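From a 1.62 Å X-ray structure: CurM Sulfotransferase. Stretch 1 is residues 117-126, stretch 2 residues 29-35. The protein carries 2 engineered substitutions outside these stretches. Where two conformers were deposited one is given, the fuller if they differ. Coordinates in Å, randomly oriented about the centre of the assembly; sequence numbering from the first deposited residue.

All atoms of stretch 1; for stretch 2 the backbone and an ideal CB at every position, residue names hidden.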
ATOM      1  N   ILE A 117      10.291  14.186  -8.694  1.00 11.92           N
ATOM      2  CA  ILE A 117       9.719  13.360  -7.631  1.00 11.46           C
ATOM      3  C   ILE A 117      10.804  12.949  -6.624  1.00 11.90           C
ATOM      4  O   ILE A 117      10.559  12.907  -5.415  1.00 12.39           O
ATOM      5  CB  ILE A 117       8.912  12.158  -8.202  1.00 12.53           C
ATOM      6  CG1 ILE A 117       7.411  12.472  -8.195  1.00 13.91           C
ATOM      7  CG2 ILE A 117       9.096  10.908  -7.360  1.00 12.08           C
ATOM      8  CD1 ILE A 117       7.016  13.714  -8.949  1.00 17.32           C
ATOM      9  N   GLN A 118      12.018  12.698  -7.113  1.00 13.08           N
ATOM     10  CA  GLN A 118      13.121  12.385  -6.211  1.00 13.69           C
ATOM     11  C   GLN A 118      13.408  13.540  -5.241  1.00 13.87           C
ATOM     12  O   GLN A 118      13.652  13.305  -4.061  1.00 13.51           O
ATOM     13  CB  GLN A 118      14.378  12.012  -6.987  1.00 15.48           C
ATOM     14  CG  GLN A 118      15.426  11.358  -6.118  1.00 16.82           C
ATOM     15  CD  GLN A 118      16.681  11.025  -6.880  1.00 19.01           C
ATOM     16  OE1 GLN A 118      17.188  11.838  -7.654  1.00 23.59           O
ATOM     17  NE2 GLN A 118      17.206   9.828  -6.655  1.00 16.59           N
ATOM     18  N   GLN A 119      13.366  14.779  -5.738  1.00 12.80           N
ATOM     19  CA  GLN A 119      13.553  15.944  -4.862  1.00 13.35           C
ATOM     20  C   GLN A 119      12.474  16.033  -3.789  1.00 13.21           C
ATOM     21  O   GLN A 119      12.758  16.403  -2.649  1.00 14.02           O
ATOM     22  CB  GLN A 119      13.596  17.241  -5.668  1.00 13.72           C
ATOM     23  CG  GLN A 119      14.912  17.481  -6.375  1.00 15.00           C
ATOM     24  CD  GLN A 119      14.839  18.675  -7.304  1.00 19.86           C
ATOM     25  OE1 GLN A 119      14.019  18.715  -8.217  1.00 17.49           O
ATOM     26  NE2 GLN A 119      15.692  19.665  -7.063  1.00 25.07           N
ATOM     27  N   VAL A 120      11.237  15.690  -4.148  1.00 12.77           N
ATOM     28  CA  VAL A 120      10.141  15.753  -3.181  1.00 11.84           C
ATOM     29  C   VAL A 120      10.306  14.661  -2.126  1.00 11.52           C
ATOM     30  O   VAL A 120      10.136  14.913  -0.932  1.00 12.13           O
ATOM     31  CB  VAL A 120       8.756  15.705  -3.874  1.00 12.45           C
ATOM     32  CG1 VAL A 120       7.626  15.646  -2.847  1.00 12.77           C
ATOM     33  CG2 VAL A 120       8.597  16.933  -4.754  1.00 14.19           C
ATOM     34  N   TYR A 121      10.666  13.456  -2.561  1.00 10.38           N
ATOM     35  CA  TYR A 121      10.986  12.397  -1.610  1.00 10.70           C
ATOM     36  C   TYR A 121      12.117  12.819  -0.660  1.00 11.34           C
ATOM     37  O   TYR A 121      12.049  12.547   0.538  1.00 12.12           O
ATOM     38  CB  TYR A 121      11.367  11.113  -2.331  1.00 11.43           C
ATOM     39  CG  TYR A 121      10.248  10.134  -2.634  1.00 10.19           C
ATOM     40  CD1 TYR A 121      10.003   9.738  -3.945  1.00 12.12           C
ATOM     41  CD2 TYR A 121       9.480   9.549  -1.608  1.00 10.81           C
ATOM     42  CE1 TYR A 121       9.015   8.816  -4.246  1.00 12.93           C
ATOM     43  CE2 TYR A 121       8.483   8.611  -1.907  1.00 10.91           C
ATOM     44  CZ  TYR A 121       8.266   8.249  -3.227  1.00 11.77           C
ATOM     45  OH  TYR A 121       7.295   7.323  -3.555  1.00 13.53           O
ATOM     46  N   GLY A 122      13.147  13.471  -1.194  1.00 12.09           N
ATOM     47  CA  GLY A 122      14.268  13.937  -0.378  1.00 13.59           C
ATOM     48  C   GLY A 122      13.823  14.937   0.678  1.00 14.96           C
ATOM     49  O   GLY A 122      14.278  14.890   1.831  1.00 15.93           O
ATOM     50  N   MET A 123      12.925  15.834   0.276  1.00 14.58           N
ATOM     51  CA  MET A 123      12.291  16.807   1.170  1.00 15.58           C
ATOM     52  C   MET A 123      11.456  16.128   2.256  1.00 15.55           C
ATOM     53  O   MET A 123      11.498  16.525   3.419  1.00 17.00           O
ATOM     54  CB  MET A 123      11.416  17.755   0.348  1.00 16.68           C
ATOM     55  CG  MET A 123      10.709  18.853   1.125  1.00 20.69           C
ATOM     56  SD  MET A 123       9.663  19.831   0.030  1.00 22.96           S
ATOM     57  CE  MET A 123      10.813  20.191  -1.292  1.00 20.56           C
ATOM     58  N   LEU A 124      10.694  15.107   1.880  1.00 14.97           N
ATOM     59  CA  LEU A 124       9.930  14.351   2.872  1.00 15.05           C
ATOM     60  C   LEU A 124      10.861  13.670   3.865  1.00 15.49           C
ATOM     61  O   LEU A 124      10.634  13.741   5.077  1.00 14.97           O
ATOM     62  CB  LEU A 124       9.016  13.316   2.213  1.00 15.44           C
ATOM     63  CG  LEU A 124       7.836  13.839   1.389  1.00 18.09           C
ATOM     64  CD1 LEU A 124       7.044  12.682   0.798  1.00 20.85           C
ATOM     65  CD2 LEU A 124       6.930  14.726   2.237  1.00 21.25           C
ATOM     66  N   GLN A 125      11.918  13.035   3.357  1.00 14.33           N
ATOM     67  CA  GLN A 125      12.885  12.350   4.218  1.00 14.66           C
ATOM     68  C   GLN A 125      13.459  13.290   5.277  1.00 15.70           C
ATOM     69  O   GLN A 125      13.524  12.934   6.456  1.00 15.56           O
ATOM     70  CB  GLN A 125      14.004  11.702   3.398  1.00 14.61           C
ATOM     71  CG  GLN A 125      13.563  10.426   2.677  1.00 13.55           C
ATOM     72  CD  GLN A 125      14.670   9.815   1.833  1.00 14.49           C
ATOM     73  OE1 GLN A 125      15.453  10.526   1.194  1.00 17.26           O
ATOM     74  NE2 GLN A 125      14.736   8.489   1.821  1.00 15.58           N
ATOM     75  N   GLU A 126      13.847  14.497   4.871  1.00 16.04           N
ATOM     76  CA  GLU A 126      14.408  15.448   5.835  1.00 18.49           C
ATOM     77  C   GLU A 126      13.363  15.940   6.841  1.00 18.58           C
ATOM     78  O   GLU A 126      13.675  16.158   8.014  1.00 19.19           O
ATOM     79  CB  GLU A 126      15.120  16.614   5.132  1.00 20.25           C
ATOM     80  CG  GLU A 126      14.195  17.621   4.476  1.00 23.70           C
ATOM     81  CD  GLU A 126      14.916  18.848   3.962  1.00 25.24           C
ATOM     82  OE1 GLU A 126      14.504  19.343   2.896  1.00 25.65           O
ATOM     83  OE2 GLU A 126      15.879  19.323   4.610  1.00 27.01           O
ATOM     84  N   UNK A  29      22.087  10.544  -8.203  1.00 30.05           N
ATOM     85  CA  UNK A  29      22.460   9.816  -6.955  1.00 28.50           C
ATOM     86  C   UNK A  29      21.211   9.395  -6.183  1.00 24.92           C
ATOM     87  O   UNK A  29      20.292  10.196  -5.972  1.00 26.62           O
ATOM     88  CB  UNK A  29      23.348  10.686  -6.063  1.00 28.50           C
ATOM     89  N   UNK A  30      21.199   8.144  -5.738  1.00 20.75           N
ATOM     90  CA  UNK A  30      20.022   7.597  -5.070  0.50 17.52           C
ATOM     91  C   UNK A  30      19.866   8.083  -3.629  1.00 16.48           C
ATOM     92  O   UNK A  30      20.848   8.380  -2.937  1.00 16.47           O
ATOM     93  CB  UNK A  30      20.087   6.068  -5.087  0.50 17.52           C
ATOM     94  N   UNK A  31      18.612   8.178  -3.199  1.00 13.77           N
ATOM     95  CA  UNK A  31      18.276   8.566  -1.835  1.00 13.73           C
ATOM     96  C   UNK A  31      18.483   7.374  -0.901  1.00 13.68           C
ATOM     97  O   UNK A  31      18.490   6.229  -1.355  1.00 13.59           O
ATOM     98  CB  UNK A  31      16.836   9.076  -1.753  1.00 13.73           C
ATOM     99  N   UNK A  32      18.634   7.634   0.411  1.00 13.22           N
ATOM    100  CA  UNK A  32      18.669   6.534   1.373  1.00 13.55           C
ATOM    101  C   UNK A  32      17.410   5.679   1.273  1.00 12.71           C
ATOM    102  O   UNK A  32      16.322   6.193   0.972  1.00 12.80           O
ATOM    103  CB  UNK A  32      18.826   7.074   2.796  1.00 13.55           C
ATOM    104  N   UNK A  33      17.559   4.379   1.514  1.00 12.19           N
ATOM    105  CA  UNK A  33      16.445   3.441   1.369  1.00 10.96           C
ATOM    106  C   UNK A  33      15.249   3.732   2.249  1.00 10.82           C
ATOM    107  O   UNK A  33      15.390   4.239   3.370  1.00 13.18           O
ATOM    108  CB  UNK A  33      16.935   2.022   1.665  1.00 10.96           C
ATOM    109  N   UNK A  34      14.068   3.413   1.728  1.00 10.33           N
ATOM    110  CA  UNK A  34      12.832   3.515   2.501  1.00  9.48           C
ATOM    111  C   UNK A  34      12.201   2.135   2.623  1.00  9.72           C
ATOM    112  O   UNK A  34      12.838   1.128   2.312  1.00 11.01           O
ATOM    113  CB  UNK A  34      11.857   4.500   1.853  1.00  9.48           C
ATOM    114  N   UNK A  35      10.970   2.093   3.120  1.00  9.30           N
ATOM    115  CA  UNK A  35      10.225   0.842   3.223  1.00  8.58           C
ATOM    116  C   UNK A  35       9.028   0.919   2.284  1.00  8.47           C
ATOM    117  O   UNK A  35       8.283   1.895   2.316  1.00  9.33           O
ATOM    118  CB  UNK A  35       9.779   0.575   4.662  1.00  8.58           C
TER

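Stretch 1 is a helix. Gln 118, Tyr 121, Gly 122 and Gln 125 make up the side that meets stretch 2.

Position 29 sends its CA-to-CB bond sideways, and its ideal CB has nothing of the helix within 5.5 Å. Stretch 1 sets no demand on the side chain, and small or polar residues would do. The backbone is closer: its O lies 3.2 Å from Gln 118 NE2. The residue is Ser 29. Its backbone N and Gln 118 OE1 (2.7 Å from the water O) are bridged by water 1, which accepts from Ser 29 N at 3.1 Å and donates to the glutamine.

Position 30 points away from the helix. Almost any side chain fits, and a long polar one is among the possibilities. It is Arg 30, deposited in two conformers. Its CA lies 3.9 Å from Gln 118 NE2, and its NH1 is hydrogen-bonded elsewhere in the structure.

Position 31 points toward the helix, with its CA 6.9 Å from the CA of Gly 122. Gln 118 and Gln 125 lie on either side of Gly 122 along the helix, and there is space for a side chain over this turn. The carbons of Gln 118 and Tyr 121 border that space. A medium-sized apolar residue suits it, such as leucine, isoleucine or methionine. It is Leu 31, with chi1 m and chi2 t. CD1 reaches in, 3.6 Å from Tyr 121 CB, 3.7 Å from Gln 118 CG and 3.8 Å from Gly 122 N. Its CB packs 3.6 Å from Gln 125 OE1.

Position 32 points sideways, its ideal CB 4.4 Å from Gln 125 NE2. Phi and psi of -57° and 147° allow proline, though many residues would fit. The backbone O faces the amide of Gln 125. The residue is Pro 32. Gln 125 NE2 donates a hydrogen bond to Pro 32 O at 2.9 Å, and Pro 32 CD lies 3.7 Å from Gln 125 OE1.

Position 33 would point a CB away from the helix. Phi and psi of -60° and 147° do not require glycine, so stretch 1 leaves the choice open. It is Gly 33.

Position 34 points toward the helix again, its ideal CB 4.9 Å from Gln 125 NE2. The Tyr 121 ring lies farther off, so an apolar side chain with some reach is favoured: isoleucine, leucine or methionine. It is Ile 34, with chi1 p and chi2 t. CG2 sits 3.4 Å from Gln 125 NE2. CD1 approaches the tyrosine ring obliquely, 4.4 Å from Tyr 121 CE2.

Position 35 is out of reach, and stretch 1 does not constrain it. It is Ile 35.

Stretch 2 29-35: SRLPGII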
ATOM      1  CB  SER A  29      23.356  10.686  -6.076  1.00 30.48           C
ATOM      2  OG  SER A  29      22.647  11.825  -5.614  1.00 35.61           O
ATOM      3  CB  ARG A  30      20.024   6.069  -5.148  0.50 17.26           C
ATOM      4  CG  ARG A  30      19.928   5.541  -6.576  0.50 16.89           C
ATOM      5  CD  ARG A  30      19.633   4.056  -6.602  0.50 18.44           C
ATOM      6  NE  ARG A  30      20.747   3.275  -6.076  0.50 20.10           N
ATOM      7  CZ  ARG A  30      20.711   1.963  -5.878  0.50 19.48           C
ATOM      8  NH1 ARG A  30      19.612   1.277  -6.158  0.50 17.13           N
ATOM      9  NH2 ARG A  30      21.776   1.337  -5.397  0.50 19.75           N
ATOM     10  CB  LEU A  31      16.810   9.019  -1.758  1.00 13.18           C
ATOM     11  CG  LEU A  31      16.434  10.276  -2.555  1.00 14.08           C
ATOM     12  CD1 LEU A  31      14.932  10.435  -2.560  1.00 14.48           C
ATOM     13  CD2 LEU A  31      17.106  11.511  -1.960  1.00 17.52           C
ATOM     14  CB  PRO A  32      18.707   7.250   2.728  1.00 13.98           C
ATOM     15  CG  PRO A  32      19.244   8.601   2.431  1.00 17.51           C
ATOM     16  CD  PRO A  32      18.755   8.947   1.068  1.00 14.66           C
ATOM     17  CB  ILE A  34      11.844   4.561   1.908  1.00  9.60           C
ATOM     18  CG1 ILE A  34      11.383   4.172   0.496  1.00  9.54           C
ATOM     19  CG2 ILE A  34      12.475   5.965   1.945  1.00 11.36           C
ATOM     20  CD1 ILE A  34      10.203   4.999  -0.011  1.00 10.70           C
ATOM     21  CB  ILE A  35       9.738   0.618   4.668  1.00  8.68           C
ATOM     22  CG1 ILE A  35      10.940   0.537   5.614  1.00 10.14           C
ATOM     23  CG2 ILE A  35       8.870  -0.651   4.757  1.00 10.54           C
ATOM     24  CD1 ILE A  35      10.598   0.846   7.084  1.00 12.68           C
TER
HETATM   25  O   HOH W   1      19.578  12.264  -8.791  1.00 39.30           O
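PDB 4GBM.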